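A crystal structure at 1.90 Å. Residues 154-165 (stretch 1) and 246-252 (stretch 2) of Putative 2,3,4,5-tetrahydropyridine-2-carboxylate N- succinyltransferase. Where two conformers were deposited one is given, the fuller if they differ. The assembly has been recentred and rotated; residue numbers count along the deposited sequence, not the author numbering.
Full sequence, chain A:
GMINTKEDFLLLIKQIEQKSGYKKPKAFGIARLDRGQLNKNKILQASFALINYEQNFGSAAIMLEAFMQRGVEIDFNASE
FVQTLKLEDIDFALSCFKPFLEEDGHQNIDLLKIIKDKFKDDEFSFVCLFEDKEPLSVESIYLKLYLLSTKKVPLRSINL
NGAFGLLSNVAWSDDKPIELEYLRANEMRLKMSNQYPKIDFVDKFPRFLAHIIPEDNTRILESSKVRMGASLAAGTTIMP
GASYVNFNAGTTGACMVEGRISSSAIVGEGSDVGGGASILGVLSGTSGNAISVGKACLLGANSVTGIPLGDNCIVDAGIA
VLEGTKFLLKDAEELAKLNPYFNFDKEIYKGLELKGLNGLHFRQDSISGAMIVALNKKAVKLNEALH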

# COMPACT_ATOMS: atom_id res chain seq x y z
N PRO A 154 -17.12 38.32 -21.97
CA PRO A 154 -16.57 37.04 -21.49
C PRO A 154 -17.21 36.49 -20.24
O PRO A 154 -17.77 37.25 -19.43
CB PRO A 154 -15.09 37.34 -21.23
CG PRO A 154 -14.84 38.69 -21.82
CD PRO A 154 -16.12 39.41 -21.89
N LEU A 155 -17.15 35.17 -20.12
CA LEU A 155 -17.58 34.47 -18.91
C LEU A 155 -16.94 35.11 -17.68
O LEU A 155 -15.79 35.58 -17.74
CB LEU A 155 -17.18 33.01 -19.01
CG LEU A 155 -18.04 32.15 -19.93
CD1 LEU A 155 -17.38 30.79 -20.28
CD2 LEU A 155 -19.39 31.96 -19.21
N ARG A 156 -17.73 35.21 -16.62
CA ARG A 156 -17.35 35.82 -15.33
C ARG A 156 -17.16 37.34 -15.28
O ARG A 156 -16.94 37.90 -14.19
CB ARG A 156 -16.08 35.18 -14.76
CG ARG A 156 -16.07 33.69 -14.66
CD ARG A 156 -14.65 33.32 -14.16
NE ARG A 156 -14.43 31.92 -14.14
CZ ARG A 156 -13.23 31.37 -14.23
NH1 ARG A 156 -12.13 32.10 -14.36
NH2 ARG A 156 -13.12 30.07 -14.20
N SER A 157 -17.31 38.00 -16.40
CA SER A 157 -16.90 39.39 -16.54
C SER A 157 -18.00 40.36 -16.10
O SER A 157 -17.73 41.55 -16.01
CB SER A 157 -16.45 39.64 -17.97
OG SER A 157 -17.56 39.75 -18.83
N ILE A 158 -19.22 39.88 -15.83
CA ILE A 158 -20.30 40.79 -15.44
C ILE A 158 -21.01 40.38 -14.17
O ILE A 158 -21.00 39.22 -13.78
CB ILE A 158 -21.34 41.04 -16.60
CG1 ILE A 158 -22.03 39.74 -17.03
CG2 ILE A 158 -20.71 41.79 -17.80
CD1 ILE A 158 -23.21 40.00 -17.96
N ASN A 159 -21.63 41.36 -13.52
CA ASN A 159 -22.22 41.18 -12.19
C ASN A 159 -23.62 40.61 -12.29
O ASN A 159 -24.52 41.23 -12.83
CB ASN A 159 -22.18 42.52 -11.44
CG ASN A 159 -22.49 42.37 -9.97
OD1 ASN A 159 -23.26 41.53 -9.59
ND2 ASN A 159 -21.90 43.25 -9.13
N LEU A 160 -23.80 39.42 -11.73
CA LEU A 160 -25.07 38.72 -11.71
C LEU A 160 -25.61 38.55 -10.28
O LEU A 160 -26.54 37.77 -10.05
CB LEU A 160 -24.89 37.33 -12.32
CG LEU A 160 -24.38 37.21 -13.75
CD1 LEU A 160 -24.26 35.70 -14.12
CD2 LEU A 160 -25.37 37.92 -14.65
N ASN A 161 -25.02 39.26 -9.33
CA ASN A 161 -25.37 39.00 -7.94
C ASN A 161 -26.78 39.41 -7.65
O ASN A 161 -27.22 40.47 -8.11
CB ASN A 161 -24.42 39.72 -6.98
CG ASN A 161 -23.01 39.15 -7.04
OD1 ASN A 161 -22.82 37.94 -7.22
ND2 ASN A 161 -22.01 40.03 -6.90
N GLY A 162 -27.49 38.57 -6.91
CA GLY A 162 -28.88 38.84 -6.57
C GLY A 162 -29.90 38.33 -7.56
O GLY A 162 -31.11 38.43 -7.31
N ALA A 163 -29.44 37.74 -8.66
CA ALA A 163 -30.34 37.31 -9.72
C ALA A 163 -31.38 36.34 -9.19
O ALA A 163 -32.56 36.50 -9.45
CB ALA A 163 -29.57 36.70 -10.86
N PHE A 164 -30.96 35.39 -8.40
CA PHE A 164 -31.90 34.40 -7.88
C PHE A 164 -33.00 35.02 -7.05
O PHE A 164 -34.14 34.56 -7.08
CB PHE A 164 -31.17 33.34 -7.05
CG PHE A 164 -30.58 32.25 -7.86
CD1 PHE A 164 -29.34 32.41 -8.45
CD2 PHE A 164 -31.25 31.04 -8.02
CE1 PHE A 164 -28.77 31.38 -9.19
CE2 PHE A 164 -30.68 30.01 -8.76
CZ PHE A 164 -29.44 30.18 -9.34
N GLY A 165 -32.70 36.08 -6.32
CA GLY A 165 -33.74 36.69 -5.52
C GLY A 165 -34.77 37.47 -6.30
O GLY A 165 -35.88 37.68 -5.83
N ASN A 246 -24.08 25.13 -16.79
CA ASN A 246 -24.85 26.06 -16.00
C ASN A 246 -24.63 27.51 -16.49
O ASN A 246 -23.83 27.80 -17.42
CB ASN A 246 -24.46 25.89 -14.54
CG ASN A 246 -25.58 26.23 -13.55
OD1 ASN A 246 -26.49 26.97 -13.86
ND2 ASN A 246 -25.54 25.62 -12.37
N PHE A 247 -25.37 28.44 -15.92
CA PHE A 247 -25.18 29.84 -16.28
C PHE A 247 -23.82 30.33 -15.81
O PHE A 247 -23.25 29.80 -14.83
CB PHE A 247 -26.32 30.72 -15.75
CG PHE A 247 -26.22 31.01 -14.31
CD1 PHE A 247 -26.82 30.20 -13.40
CD2 PHE A 247 -25.56 32.14 -13.87
CE1 PHE A 247 -26.76 30.48 -12.05
CE2 PHE A 247 -25.51 32.44 -12.52
CZ PHE A 247 -26.09 31.60 -11.62
N ASN A 248 -23.29 31.32 -16.55
CA ASN A 248 -21.94 31.86 -16.32
C ASN A 248 -20.87 30.72 -16.28
O ASN A 248 -19.93 30.75 -15.49
CB ASN A 248 -21.94 32.66 -15.00
CG ASN A 248 -20.79 33.59 -14.87
OD1 ASN A 248 -20.33 34.22 -15.84
ND2 ASN A 248 -20.29 33.71 -13.63
N ALA A 249 -21.04 29.75 -17.18
CA ALA A 249 -20.13 28.64 -17.37
C ALA A 249 -20.05 28.34 -18.85
O ALA A 249 -20.96 28.66 -19.61
CB ALA A 249 -20.62 27.34 -16.62
N GLY A 250 -18.96 27.71 -19.25
CA GLY A 250 -18.86 27.16 -20.59
C GLY A 250 -17.45 26.96 -21.10
O GLY A 250 -16.54 26.59 -20.35
N THR A 251 -17.30 27.23 -22.40
CA THR A 251 -16.14 26.84 -23.16
C THR A 251 -15.61 28.09 -23.85
O THR A 251 -16.38 28.94 -24.29
CB THR A 251 -16.44 25.74 -24.21
OG1 THR A 251 -17.38 26.21 -25.19
CG2 THR A 251 -17.01 24.47 -23.52
N THR A 252 -14.31 28.18 -23.96
CA THR A 252 -13.70 29.28 -24.70
C THR A 252 -13.08 28.86 -26.03
O THR A 252 -12.51 29.69 -26.73
CB THR A 252 -12.69 30.04 -23.84
OG1 THR A 252 -11.65 29.16 -23.42
CG2 THR A 252 -13.40 30.68 -22.60
O HOH W 1 -18.43 35.53 -12.16
O HOH W 2 -20.28 37.05 -15.46

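A single direct hydrogen bond joins the two stretches, and one asparagine side chain, N248, supplies it along with two water-mediated links. N248 OD1 accepts from R156 N at 2.9 Å (N-H...O angle 149°) and also receives a hydrogen bond from water 2 at 2.9 Å; that water in turn accepts from I158 N at 3.0 Å. The amide's other end is used as well: N248 ND2 donates to water 1 at 3.0 Å, and water 1 makes a weak hydrogen bond to R156 O at 3.5 Å. An amide suits this place because its OD1 takes R156 N directly, while its ND2 can donate to water 1. The t rotamer of N248 (chi1 -162°) brings its end near stretch 1, and its backbone, at phi/psi 52/40, has the left-handed conformation that asparagine tolerates well.

The receiving loop is shaped by a type II turn from P154 to S157, closed by S157 N to P154 O at 3.2 Å and reinforced by S157 OG donating to P154 O at 2.6 Å. Within that turn, buried L155 lays its apolar side chain along the backbone of stretch 2: L155 CD2 lies 3.4 Å from A249 N, and L155 CD1 lies 3.6 Å from G250 N. At phi/psi 157/-143 a CB on G250 would be jammed against the carbonyl O of A249, which by itself calls for glycine.

Farther along, side chains without polar groups pack carbon against carbon. L160 points toward stretch 2, its CD1 3.8 Å from F247 CD2 at the ring edge and 3.9 Å from N248 CB. F164 CE1 meets F247 CE1 at 3.6 Å, the two rings oblique, with planes at 52°. A second type II turn, L160 to A163, leads into the helix carrying F164. Altogether 420 Å² is buried, counting both sides.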